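PDB 4N54: inositol dehydrogenase from Lactobacillus casei, which probably catalyses the NAD-dependent oxidation of scyllo-inositol, the sugar alcohol bound here beside the reduced cofactor in the active site. Local coordinates for residues G23-I28 and Q294-R299; F136-D141 and S193-D198; F140-R145 and F300-L305. All coordinates share one frame; numbering follows the deposited sequence.

How the interactions relate
Interaction 2 is the most buried of the three, with its centre about 6 Å from that of the chain, and its chemistry is largely ionic: two salt bridges, one side-on, and a ring stacked on a carboxylate. The centres of interactions 1 and 3 lie further out, at about 11 and 12 Å. Interaction 1 is mainly apolar, without a hydrogen bond between its segments, the polar work going to NAI and 2H3, whereas interaction 3 joins its segments by an amide and a water. Interactions 2 and 3 share F140 and D141, interactions 1 and 3 use consecutive helices, 296-299 and 301-317, and a salt bridge from R299 to D141 ties 294-299 to both. All three touch NAI.

Interaction 1: G23-I28 and Q294-R299; sequences GRLGKI and QNFPER. With NAI (1,4-dihydronicotinamide adenine dinucleotide), chain E; 2H3 ((1r,2r,3r,4r,5r,6r)-cyclohexane-1,2,3,4,5,6-hexol), chain F.
The F296 ring is sandwiched: the CD atom of its neighbour P297 sits 3.3 Å above one face, and C4N of the nicotinamide lies over the opposite face, 3.6 Å from F296 CE1. At the ring edge, near its plane, comes L25 CD1, 3.8 Å from F296 CE1. The rim of the same ring also lies over one face of the R24 guanidinium, about 4.2 Å above that plane at CE2, while O6 of 2H3 meets the guanidinium edge in plane. F296 CG stands between its backbone N and carbonyl carbon (chi1 75°), which swings the ring toward 23-28. Further along, I28 CD1 reaches both CB and CG of P297, at 3.6 Å from CB, the two side chains crossing at about a right angle.

R24 carries the polar chemistry. Its chain bends at chi3 (-44°), bringing NE to within 2.7 Å of NAI O1N, while NH2 donates to 2H3 O6 at 2.7 Å in an almost straight bond (178°). NH1 takes the neighbouring hydroxyl O5. Backbone N atoms of R24 and L25 bind O2A and O2N, one on each phosphate, consistent with the glycine-rich turn of a Rossmann fold. One arginine thus probably offsets pyrophosphate charge while orienting the polyol, and F296 contributes an apolar surface against the reactive C4N.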
# COMPACT_ATOMS: atom_id res chain seq x y z
N GLY A 23 32.10 16.12 6.17
CA GLY A 23 31.08 16.69 5.32
C GLY A 23 29.72 16.03 5.47
O GLY A 23 29.34 15.65 6.56
N ARG A 24 29.01 15.92 4.36
CA ARG A 24 27.68 15.32 4.34
C ARG A 24 27.58 14.03 5.12
O ARG A 24 26.64 13.85 5.87
CB ARG A 24 27.22 15.10 2.91
CG ARG A 24 26.91 16.38 2.15
CD ARG A 24 26.38 16.11 0.77
NE ARG A 24 27.15 15.09 0.09
CZ ARG A 24 26.65 14.25 -0.80
NH1 ARG A 24 25.38 14.31 -1.14
NH2 ARG A 24 27.43 13.34 -1.34
N LEU A 25 28.55 13.14 4.97
CA LEU A 25 28.52 11.88 5.68
C LEU A 25 29.49 11.83 6.82
O LEU A 25 29.20 11.24 7.84
CB LEU A 25 28.78 10.71 4.74
CG LEU A 25 28.82 9.35 5.43
CD1 LEU A 25 27.49 9.02 6.06
CD2 LEU A 25 29.22 8.28 4.47
N GLY A 26 30.64 12.46 6.66
CA GLY A 26 31.65 12.46 7.69
C GLY A 26 31.16 12.94 9.04
O GLY A 26 31.55 12.40 10.06
N LYS A 27 30.30 13.94 9.04
CA LYS A 27 29.73 14.43 10.27
C LYS A 27 28.83 13.40 10.92
O LYS A 27 28.63 13.42 12.12
CB LYS A 27 28.97 15.73 10.04
CG LYS A 27 27.72 15.62 9.21
CD LYS A 27 27.18 17.01 8.88
CE LYS A 27 25.94 16.96 8.01
NZ LYS A 27 25.71 18.26 7.34
N ILE A 28 28.29 12.48 10.13
CA ILE A 28 27.42 11.44 10.65
C ILE A 28 28.23 10.32 11.25
O ILE A 28 27.96 9.87 12.35
CB ILE A 28 26.48 10.90 9.58
CG1 ILE A 28 25.58 12.01 9.07
CG2 ILE A 28 25.63 9.79 10.14
CD1 ILE A 28 24.81 11.65 7.87
N GLN A 294 13.65 11.01 3.41
CA GLN A 294 14.03 12.19 2.66
C GLN A 294 15.45 12.21 2.09
O GLN A 294 15.71 12.93 1.14
CB GLN A 294 13.84 13.41 3.54
CG GLN A 294 12.42 13.68 3.89
CD GLN A 294 11.62 14.09 2.72
OE1 GLN A 294 11.93 15.07 2.06
NE2 GLN A 294 10.59 13.35 2.43
N ASN A 295 16.35 11.45 2.68
CA ASN A 295 17.77 11.50 2.37
C ASN A 295 18.52 10.31 2.93
O ASN A 295 17.98 9.59 3.75
CB ASN A 295 18.40 12.78 2.92
CG ASN A 295 17.96 13.10 4.33
OD1 ASN A 295 18.23 12.36 5.25
ND2 ASN A 295 17.28 14.21 4.48
N PHE A 296 19.77 10.13 2.51
CA PHE A 296 20.57 9.02 3.00
C PHE A 296 20.76 8.93 4.52
O PHE A 296 20.73 7.85 5.04
CB PHE A 296 21.89 8.82 2.23
CG PHE A 296 22.96 9.82 2.53
CD1 PHE A 296 23.81 9.64 3.58
CD2 PHE A 296 23.15 10.93 1.74
CE1 PHE A 296 24.78 10.54 3.84
CE2 PHE A 296 24.13 11.82 2.02
CZ PHE A 296 24.93 11.63 3.07
N PRO A 297 20.97 10.05 5.22
CA PRO A 297 21.11 9.93 6.66
C PRO A 297 19.89 9.33 7.31
O PRO A 297 20.02 8.59 8.27
CB PRO A 297 21.28 11.38 7.12
CG PRO A 297 21.74 12.08 5.97
CD PRO A 297 21.17 11.44 4.78
N GLU A 298 18.71 9.63 6.78
CA GLU A 298 17.48 9.07 7.30
C GLU A 298 17.32 7.59 6.94
O GLU A 298 17.28 6.74 7.80
CB GLU A 298 16.29 9.87 6.81
CG GLU A 298 15.02 9.55 7.54
CD GLU A 298 13.81 10.22 6.96
OE1 GLU A 298 12.70 9.85 7.36
OE2 GLU A 298 13.96 11.10 6.12
N ARG A 299 17.26 7.31 5.65
CA ARG A 299 17.02 5.98 5.14
C ARG A 299 18.02 4.93 5.64
O ARG A 299 17.61 3.85 6.02
CB ARG A 299 16.94 6.00 3.62
CG ARG A 299 17.04 4.66 2.93
CD ARG A 299 15.78 3.82 3.06
NE ARG A 299 15.94 2.50 2.45
CZ ARG A 299 16.44 1.45 3.08
NH1 ARG A 299 16.83 1.54 4.33
NH2 ARG A 299 16.54 0.29 2.45
PA NAI E . 31.65 16.37 1.52
O1A NAI E . 32.17 17.12 0.42
O2A NAI E . 30.36 16.65 2.14
O5B NAI E . 32.67 16.31 2.67
C5B NAI E . 34.04 16.30 2.40
C4B NAI E . 34.85 16.37 3.67
O4B NAI E . 36.16 15.94 3.34
C3B NAI E . 35.03 17.78 4.20
O3B NAI E . 35.18 17.69 5.59
C2B NAI E . 36.36 18.23 3.68
O2B NAI E . 36.93 19.13 4.59
C1B NAI E . 37.11 16.93 3.68
N9A NAI E . 38.22 16.92 2.73
C8A NAI E . 38.14 17.23 1.45
N7A NAI E . 39.33 17.12 0.85
C5A NAI E . 40.19 16.71 1.76
C6A NAI E . 41.62 16.39 1.80
N6A NAI E . 42.33 16.50 0.70
N1A NAI E . 42.17 15.99 2.94
C2A NAI E . 41.42 15.89 4.04
N3A NAI E . 40.11 16.16 4.08
C4A NAI E . 39.45 16.58 3.00
O3 NAI E . 31.65 14.88 1.01
PN NAI E . 30.70 13.74 1.51
O1N NAI E . 29.42 13.91 0.88
O2N NAI E . 30.80 13.62 2.94
O5D NAI E . 31.40 12.49 0.89
C5D NAI E . 32.44 11.79 1.53
C4D NAI E . 32.69 10.40 0.97
O4D NAI E . 31.69 9.54 1.42
C3D NAI E . 32.70 10.34 -0.54
O3D NAI E . 33.71 9.46 -0.95
C2D NAI E . 31.34 9.78 -0.85
O2D NAI E . 31.33 9.03 -2.04
C1D NAI E . 31.02 8.94 0.37
N1N NAI E . 29.62 8.97 0.72
C2N NAI E . 29.04 7.82 0.92
C3N NAI E . 27.73 7.71 1.27
C7N NAI E . 27.13 6.36 1.44
O7N NAI E . 25.98 6.22 1.29
N7N NAI E . 27.85 5.31 1.75
C4N NAI E . 26.89 8.94 1.44
C5N NAI E . 27.66 10.14 1.22
C6N NAI E . 28.99 10.10 0.87
O3 2H3 F . 24.25 7.20 -1.00
C3 2H3 F . 24.66 8.18 -1.88
C4 2H3 F . 24.05 9.51 -1.52
O4 2H3 F . 22.69 9.45 -1.74
C5 2H3 F . 24.54 10.59 -2.44
O5 2H3 F . 23.98 11.79 -2.13
C6 2H3 F . 26.03 10.68 -2.37
O6 2H3 F . 26.48 11.67 -3.19
C1 2H3 F . 26.69 9.42 -2.78
O1 2H3 F . 28.03 9.54 -2.50
C2 2H3 F . 26.16 8.17 -1.87
O2 2H3 F . 26.60 6.97 -2.35

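Interaction 2: F136-D141 and S193-D198; sequences FMRRFD and SIHDID. With NAI (1,4-dihydronicotinamide adenine dinucleotide), chain E; 2H3 ((1r,2r,3r,4r,5r,6r)-cyclohexane-1,2,3,4,5,6-hexol), chain F.
D196 OD1 has two partners, R138 NH1 at 3.1 Å and the hydroxyl of S164. The R138 bond arrives from above the carboxylate plane, and guanidinium and carboxylate planes stand nearly perpendicular, so this salt bridge is angled rather than side-on. S166 OG, on strand 159-169, bonds both D196 OD2 and R138 NH2, linking the pair. With its edge thus engaged, the R138 guanidinium lies against CB of H195, which sits over its centre, 3.4 Å from R138 CZ, with the imidazole plane nearly parallel but not squarely beneath it.

The second salt bridge is side-on. R139 NE donates to the syn lone pair of D198 OD2 at 2.8 Å, nearly straight at 169°, and R139 NH2 reaches OD1 at 2.7 Å. The D198 carboxylate is carried across the F136 ring by a chi1 of -175°, with CG opposite the backbone N; the planes are only 6° apart, and D198 CB makes a CH-pi contact over the same face.

H195 is fixed at its ring edges. Water 1 joins ND1 to the backbone N of R138, NE2 and O2 of 2H3 share a hydrogen bond of 2.7 Å, and M137 SD stands obliquely 3.4 Å from CE1, taking a weak bond from the nicotinamide amide as well. The carbon bearing O2, C2, is 3.5 Å from NAI C4N, a spacing consistent with hydride transfer between them. Such a helix-borne histidine, meeting the substrate beside the nicotinamide, fits the GFO/IDH/MocA active site at the junction of its two domains.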
# COMPACT_ATOMS: atom_id res chain seq x y z
N PHE A 136 30.18 -0.21 1.69
CA PHE A 136 28.93 -0.55 1.05
C PHE A 136 27.88 -0.87 2.12
O PHE A 136 27.58 -2.02 2.38
CB PHE A 136 29.12 -1.72 0.11
CG PHE A 136 29.83 -1.36 -1.16
CD1 PHE A 136 29.33 -0.42 -2.01
CD2 PHE A 136 30.99 -2.00 -1.51
CE1 PHE A 136 29.97 -0.10 -3.16
CE2 PHE A 136 31.62 -1.69 -2.68
CZ PHE A 136 31.11 -0.74 -3.49
N MET A 137 27.32 0.17 2.72
CA MET A 137 26.45 0.04 3.87
C MET A 137 25.14 -0.71 3.63
O MET A 137 24.57 -1.23 4.57
CB MET A 137 26.17 1.40 4.50
CG MET A 137 25.13 2.22 3.78
SD MET A 137 25.60 2.65 2.12
CE MET A 137 24.18 3.59 1.63
N ARG A 138 24.68 -0.76 2.39
CA ARG A 138 23.46 -1.48 2.09
C ARG A 138 23.52 -2.95 2.51
O ARG A 138 22.52 -3.54 2.84
CB ARG A 138 23.13 -1.38 0.61
CG ARG A 138 22.60 -0.04 0.20
CD ARG A 138 22.14 -0.01 -1.22
NE ARG A 138 22.14 1.34 -1.74
CZ ARG A 138 21.64 1.69 -2.91
NH1 ARG A 138 21.08 0.79 -3.68
NH2 ARG A 138 21.69 2.93 -3.30
N ARG A 139 24.72 -3.52 2.49
CA ARG A 139 24.93 -4.89 2.93
C ARG A 139 24.57 -5.08 4.38
O ARG A 139 24.33 -6.18 4.82
CB ARG A 139 26.38 -5.31 2.72
CG ARG A 139 26.82 -5.31 1.30
CD ARG A 139 27.92 -6.29 1.09
NE ARG A 139 28.40 -6.31 -0.27
CZ ARG A 139 29.17 -7.27 -0.76
NH1 ARG A 139 29.53 -8.27 0.02
NH2 ARG A 139 29.57 -7.22 -2.00
N PHE A 140 24.54 -3.97 5.12
CA PHE A 140 24.18 -4.00 6.51
C PHE A 140 22.73 -3.58 6.78
O PHE A 140 22.26 -3.68 7.90
CB PHE A 140 25.12 -3.13 7.31
CG PHE A 140 26.47 -3.72 7.51
CD1 PHE A 140 27.48 -3.48 6.61
CD2 PHE A 140 26.75 -4.49 8.61
CE1 PHE A 140 28.71 -4.01 6.80
CE2 PHE A 140 27.98 -5.02 8.79
CZ PHE A 140 28.96 -4.78 7.89
N ASP A 141 22.04 -3.12 5.75
CA ASP A 141 20.67 -2.68 5.89
C ASP A 141 19.68 -3.83 6.17
O ASP A 141 19.66 -4.83 5.47
CB ASP A 141 20.22 -1.85 4.69
CG ASP A 141 18.79 -1.36 4.82
OD1 ASP A 141 18.56 -0.42 5.58
OD2 ASP A 141 17.91 -1.93 4.18
N SER A 193 25.50 4.76 -8.68
CA SER A 193 25.23 3.47 -9.30
C SER A 193 26.12 2.37 -8.75
O SER A 193 25.82 1.20 -8.91
CB SER A 193 25.37 3.56 -10.81
OG SER A 193 24.29 4.19 -11.42
N ILE A 194 27.19 2.74 -8.08
CA ILE A 194 28.12 1.76 -7.57
C ILE A 194 27.53 0.94 -6.42
O ILE A 194 27.89 -0.21 -6.25
CB ILE A 194 29.46 2.39 -7.19
CG1 ILE A 194 30.50 1.30 -6.99
CG2 ILE A 194 29.32 3.25 -5.97
CD1 ILE A 194 31.86 1.74 -7.03
N HIS A 195 26.63 1.53 -5.64
CA HIS A 195 25.90 0.79 -4.62
C HIS A 195 25.09 -0.34 -5.22
O HIS A 195 25.05 -1.43 -4.69
CB HIS A 195 24.94 1.70 -3.88
CG HIS A 195 25.59 2.63 -2.92
ND1 HIS A 195 26.01 2.23 -1.68
CD2 HIS A 195 25.85 3.95 -3.00
CE1 HIS A 195 26.53 3.26 -1.04
NE2 HIS A 195 26.44 4.32 -1.82
N ASP A 196 24.45 -0.04 -6.34
CA ASP A 196 23.60 -0.98 -7.03
C ASP A 196 24.40 -2.10 -7.67
O ASP A 196 23.97 -3.23 -7.71
CB ASP A 196 22.79 -0.27 -8.08
CG ASP A 196 21.92 0.82 -7.51
OD1 ASP A 196 20.99 0.51 -6.77
OD2 ASP A 196 22.18 1.99 -7.82
N ILE A 197 25.57 -1.75 -8.18
CA ILE A 197 26.46 -2.74 -8.76
C ILE A 197 26.85 -3.76 -7.71
O ILE A 197 26.78 -4.95 -7.95
CB ILE A 197 27.71 -2.08 -9.34
CG1 ILE A 197 27.35 -1.37 -10.64
CG2 ILE A 197 28.78 -3.10 -9.57
CD1 ILE A 197 28.45 -0.64 -11.23
N ASP A 198 27.20 -3.28 -6.53
CA ASP A 198 27.56 -4.15 -5.44
C ASP A 198 26.41 -5.04 -4.98
O ASP A 198 26.63 -6.19 -4.64
CB ASP A 198 28.10 -3.36 -4.28
CG ASP A 198 28.60 -4.25 -3.18
OD1 ASP A 198 29.65 -4.87 -3.36
OD2 ASP A 198 27.93 -4.34 -2.14
PA NAI E . 31.65 16.37 1.52
O1A NAI E . 32.17 17.12 0.42
O2A NAI E . 30.36 16.65 2.14
O5B NAI E . 32.67 16.31 2.67
C5B NAI E . 34.04 16.30 2.40
C4B NAI E . 34.85 16.37 3.67
O4B NAI E . 36.16 15.94 3.34
C3B NAI E . 35.03 17.78 4.20
O3B NAI E . 35.18 17.69 5.59
C2B NAI E . 36.36 18.23 3.68
O2B NAI E . 36.93 19.13 4.59
C1B NAI E . 37.11 16.93 3.68
N9A NAI E . 38.22 16.92 2.73
C8A NAI E . 38.14 17.23 1.45
N7A NAI E . 39.33 17.12 0.85
C5A NAI E . 40.19 16.71 1.76
C6A NAI E . 41.62 16.39 1.80
N6A NAI E . 42.33 16.50 0.70
N1A NAI E . 42.17 15.99 2.94
C2A NAI E . 41.42 15.89 4.04
N3A NAI E . 40.11 16.16 4.08
C4A NAI E . 39.45 16.58 3.00
O3 NAI E . 31.65 14.88 1.01
PN NAI E . 30.70 13.74 1.51
O1N NAI E . 29.42 13.91 0.88
O2N NAI E . 30.80 13.62 2.94
O5D NAI E . 31.40 12.49 0.89
C5D NAI E . 32.44 11.79 1.53
C4D NAI E . 32.69 10.40 0.97
O4D NAI E . 31.69 9.54 1.42
C3D NAI E . 32.70 10.34 -0.54
O3D NAI E . 33.71 9.46 -0.95
C2D NAI E . 31.34 9.78 -0.85
O2D NAI E . 31.33 9.03 -2.04
C1D NAI E . 31.02 8.94 0.37
N1N NAI E . 29.62 8.97 0.72
C2N NAI E . 29.04 7.82 0.92
C3N NAI E . 27.73 7.71 1.27
C7N NAI E . 27.13 6.36 1.44
O7N NAI E . 25.98 6.22 1.29
N7N NAI E . 27.85 5.31 1.75
C4N NAI E . 26.89 8.94 1.44
C5N NAI E . 27.66 10.14 1.22
C6N NAI E . 28.99 10.10 0.87
O3 2H3 F . 24.25 7.20 -1.00
C3 2H3 F . 24.66 8.18 -1.88
C4 2H3 F . 24.05 9.51 -1.52
O4 2H3 F . 22.69 9.45 -1.74
C5 2H3 F . 24.54 10.59 -2.44
O5 2H3 F . 23.98 11.79 -2.13
C6 2H3 F . 26.03 10.68 -2.37
O6 2H3 F . 26.48 11.67 -3.19
C1 2H3 F . 26.69 9.42 -2.78
O1 2H3 F . 28.03 9.54 -2.50
C2 2H3 F . 26.16 8.17 -1.87
O2 2H3 F . 26.60 6.97 -2.35
O HOH W 1 25.95 -0.21 -0.08

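Interaction 3: F140-R145 and F300-L305; sequences FDDSYR and FAQAFL. With NAI (1,4-dihydronicotinamide adenine dinucleotide), chain E.
Hydrogen bonds from the Q302 amide carry the contact. NE2 donates to F140 O at 3.0 Å, with the oxygen close to the amide plane, and OE1 accepts D142 N at 2.9 Å on a lone pair in its own carbonyl plane. Trans at chi1 (172°) and bent at chi2, the Q302 chain takes its amide to the two backbone groups flanking D141 in sequence. S306 OG also bonds NE2. With an alanine in its place, F140 O and D142 N would probably lose these mates, and the turn its tie to helix 301-317.

The turn is a helix N-terminus: D141 is the N-cap of helix 142-152, its OD2 accepting Y144 N at 3.2 Å. Helix 301-317 thus meets the segment following the last Rossmann strand.

Water 2 bridges the D141 carboxylate to 300-305, donating to OD1 at 2.7 Å and accepting from A303 N; R299 NH1 forms a salt bridge with OD1.

The D142 carboxylate stacks on the Q302 amide, planes 19° apart, without a hydrogen bond between the acceptors OD2 and OE1. F300 and Y144 meet edge on edge, CE1 4.4 Å from CE2, and A303 CB lies against D141 CB.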
# COMPACT_ATOMS: atom_id res chain seq x y z
N PHE A 140 24.54 -3.97 5.12
CA PHE A 140 24.18 -4.00 6.51
C PHE A 140 22.73 -3.58 6.78
O PHE A 140 22.26 -3.68 7.90
CB PHE A 140 25.12 -3.13 7.31
CG PHE A 140 26.47 -3.72 7.51
CD1 PHE A 140 27.48 -3.48 6.61
CD2 PHE A 140 26.75 -4.49 8.61
CE1 PHE A 140 28.71 -4.01 6.80
CE2 PHE A 140 27.98 -5.02 8.79
CZ PHE A 140 28.96 -4.78 7.89
N ASP A 141 22.04 -3.12 5.75
CA ASP A 141 20.67 -2.68 5.89
C ASP A 141 19.68 -3.83 6.17
O ASP A 141 19.66 -4.83 5.47
CB ASP A 141 20.22 -1.85 4.69
CG ASP A 141 18.79 -1.36 4.82
OD1 ASP A 141 18.56 -0.42 5.58
OD2 ASP A 141 17.91 -1.93 4.18
N ASP A 142 18.86 -3.65 7.20
CA ASP A 142 17.94 -4.68 7.67
C ASP A 142 16.99 -5.20 6.60
O ASP A 142 16.73 -6.38 6.52
CB ASP A 142 17.14 -4.20 8.88
CG ASP A 142 17.91 -4.28 10.18
OD1 ASP A 142 18.97 -4.93 10.21
OD2 ASP A 142 17.46 -3.70 11.17
N SER A 143 16.48 -4.29 5.79
CA SER A 143 15.58 -4.68 4.73
C SER A 143 16.32 -5.41 3.59
O SER A 143 15.81 -6.37 3.05
CB SER A 143 14.80 -3.48 4.21
OG SER A 143 13.88 -3.00 5.15
N TYR A 144 17.52 -4.96 3.26
CA TYR A 144 18.33 -5.64 2.27
C TYR A 144 18.74 -7.04 2.76
O TYR A 144 18.69 -7.99 2.01
CB TYR A 144 19.57 -4.82 1.88
CG TYR A 144 19.32 -3.86 0.76
CD1 TYR A 144 19.30 -4.29 -0.55
CD2 TYR A 144 19.11 -2.52 1.00
CE1 TYR A 144 19.06 -3.43 -1.57
CE2 TYR A 144 18.89 -1.65 -0.03
CZ TYR A 144 18.86 -2.11 -1.31
OH TYR A 144 18.62 -1.25 -2.34
N ARG A 145 19.11 -7.15 4.02
CA ARG A 145 19.47 -8.44 4.60
C ARG A 145 18.30 -9.42 4.59
O ARG A 145 18.46 -10.58 4.29
CB ARG A 145 20.04 -8.27 6.00
CG ARG A 145 21.32 -7.50 6.04
CD ARG A 145 21.97 -7.53 7.39
NE ARG A 145 22.45 -8.85 7.71
CZ ARG A 145 22.34 -9.43 8.90
NH1 ARG A 145 21.78 -8.79 9.91
NH2 ARG A 145 22.80 -10.65 9.08
N PHE A 300 19.30 5.27 5.68
CA PHE A 300 20.35 4.30 6.00
C PHE A 300 21.04 4.50 7.33
O PHE A 300 22.15 4.02 7.53
CB PHE A 300 21.38 4.21 4.87
CG PHE A 300 20.83 3.69 3.59
CD1 PHE A 300 20.34 2.41 3.50
CD2 PHE A 300 20.80 4.48 2.46
CE1 PHE A 300 19.83 1.95 2.33
CE2 PHE A 300 20.30 4.01 1.31
CZ PHE A 300 19.81 2.74 1.24
N ALA A 301 20.38 5.21 8.24
CA ALA A 301 20.90 5.45 9.57
C ALA A 301 21.33 4.16 10.27
O ALA A 301 22.41 4.10 10.84
CB ALA A 301 19.88 6.15 10.39
N GLN A 302 20.48 3.16 10.22
CA GLN A 302 20.74 1.88 10.85
C GLN A 302 21.92 1.17 10.23
O GLN A 302 22.77 0.67 10.92
CB GLN A 302 19.50 0.99 10.80
CG GLN A 302 19.71 -0.40 11.24
CD GLN A 302 19.96 -1.36 10.09
OE1 GLN A 302 19.11 -1.54 9.24
NE2 GLN A 302 21.13 -1.95 10.07
N ALA A 303 21.94 1.15 8.91
CA ALA A 303 23.03 0.58 8.13
C ALA A 303 24.38 1.18 8.51
O ALA A 303 25.33 0.46 8.73
CB ALA A 303 22.77 0.79 6.67
N PHE A 304 24.44 2.50 8.58
CA PHE A 304 25.65 3.21 8.93
C PHE A 304 26.16 2.80 10.31
O PHE A 304 27.33 2.59 10.49
CB PHE A 304 25.44 4.72 8.83
CG PHE A 304 25.31 5.23 7.43
CD1 PHE A 304 26.19 4.83 6.45
CD2 PHE A 304 24.30 6.09 7.07
CE1 PHE A 304 26.07 5.28 5.17
CE2 PHE A 304 24.19 6.53 5.79
CZ PHE A 304 25.07 6.13 4.85
N LEU A 305 25.26 2.68 11.28
CA LEU A 305 25.62 2.25 12.61
C LEU A 305 26.16 0.83 12.60
O LEU A 305 27.13 0.52 13.25
CB LEU A 305 24.43 2.34 13.56
CG LEU A 305 24.08 3.72 14.10
CD1 LEU A 305 22.71 3.70 14.71
CD2 LEU A 305 25.10 4.17 15.10
PA NAI E . 31.65 16.37 1.52
O1A NAI E . 32.17 17.12 0.42
O2A NAI E . 30.36 16.65 2.14
O5B NAI E . 32.67 16.31 2.67
C5B NAI E . 34.04 16.30 2.40
C4B NAI E . 34.85 16.37 3.67
O4B NAI E . 36.16 15.94 3.34
C3B NAI E . 35.03 17.78 4.20
O3B NAI E . 35.18 17.69 5.59
C2B NAI E . 36.36 18.23 3.68
O2B NAI E . 36.93 19.13 4.59
C1B NAI E . 37.11 16.93 3.68
N9A NAI E . 38.22 16.92 2.73
C8A NAI E . 38.14 17.23 1.45
N7A NAI E . 39.33 17.12 0.85
C5A NAI E . 40.19 16.71 1.76
C6A NAI E . 41.62 16.39 1.80
N6A NAI E . 42.33 16.50 0.70
N1A NAI E . 42.17 15.99 2.94
C2A NAI E . 41.42 15.89 4.04
N3A NAI E . 40.11 16.16 4.08
C4A NAI E . 39.45 16.58 3.00
O3 NAI E . 31.65 14.88 1.01
PN NAI E . 30.70 13.74 1.51
O1N NAI E . 29.42 13.91 0.88
O2N NAI E . 30.80 13.62 2.94
O5D NAI E . 31.40 12.49 0.89
C5D NAI E . 32.44 11.79 1.53
C4D NAI E . 32.69 10.40 0.97
O4D NAI E . 31.69 9.54 1.42
C3D NAI E . 32.70 10.34 -0.54
O3D NAI E . 33.71 9.46 -0.95
C2D NAI E . 31.34 9.78 -0.85
O2D NAI E . 31.33 9.03 -2.04
C1D NAI E . 31.02 8.94 0.37
N1N NAI E . 29.62 8.97 0.72
C2N NAI E . 29.04 7.82 0.92
C3N NAI E . 27.73 7.71 1.27
C7N NAI E . 27.13 6.36 1.44
O7N NAI E . 25.98 6.22 1.29
N7N NAI E . 27.85 5.31 1.75
C4N NAI E . 26.89 8.94 1.44
C5N NAI E . 27.66 10.14 1.22
C6N NAI E . 28.99 10.10 0.87
O HOH W 2 19.39 1.46 7.35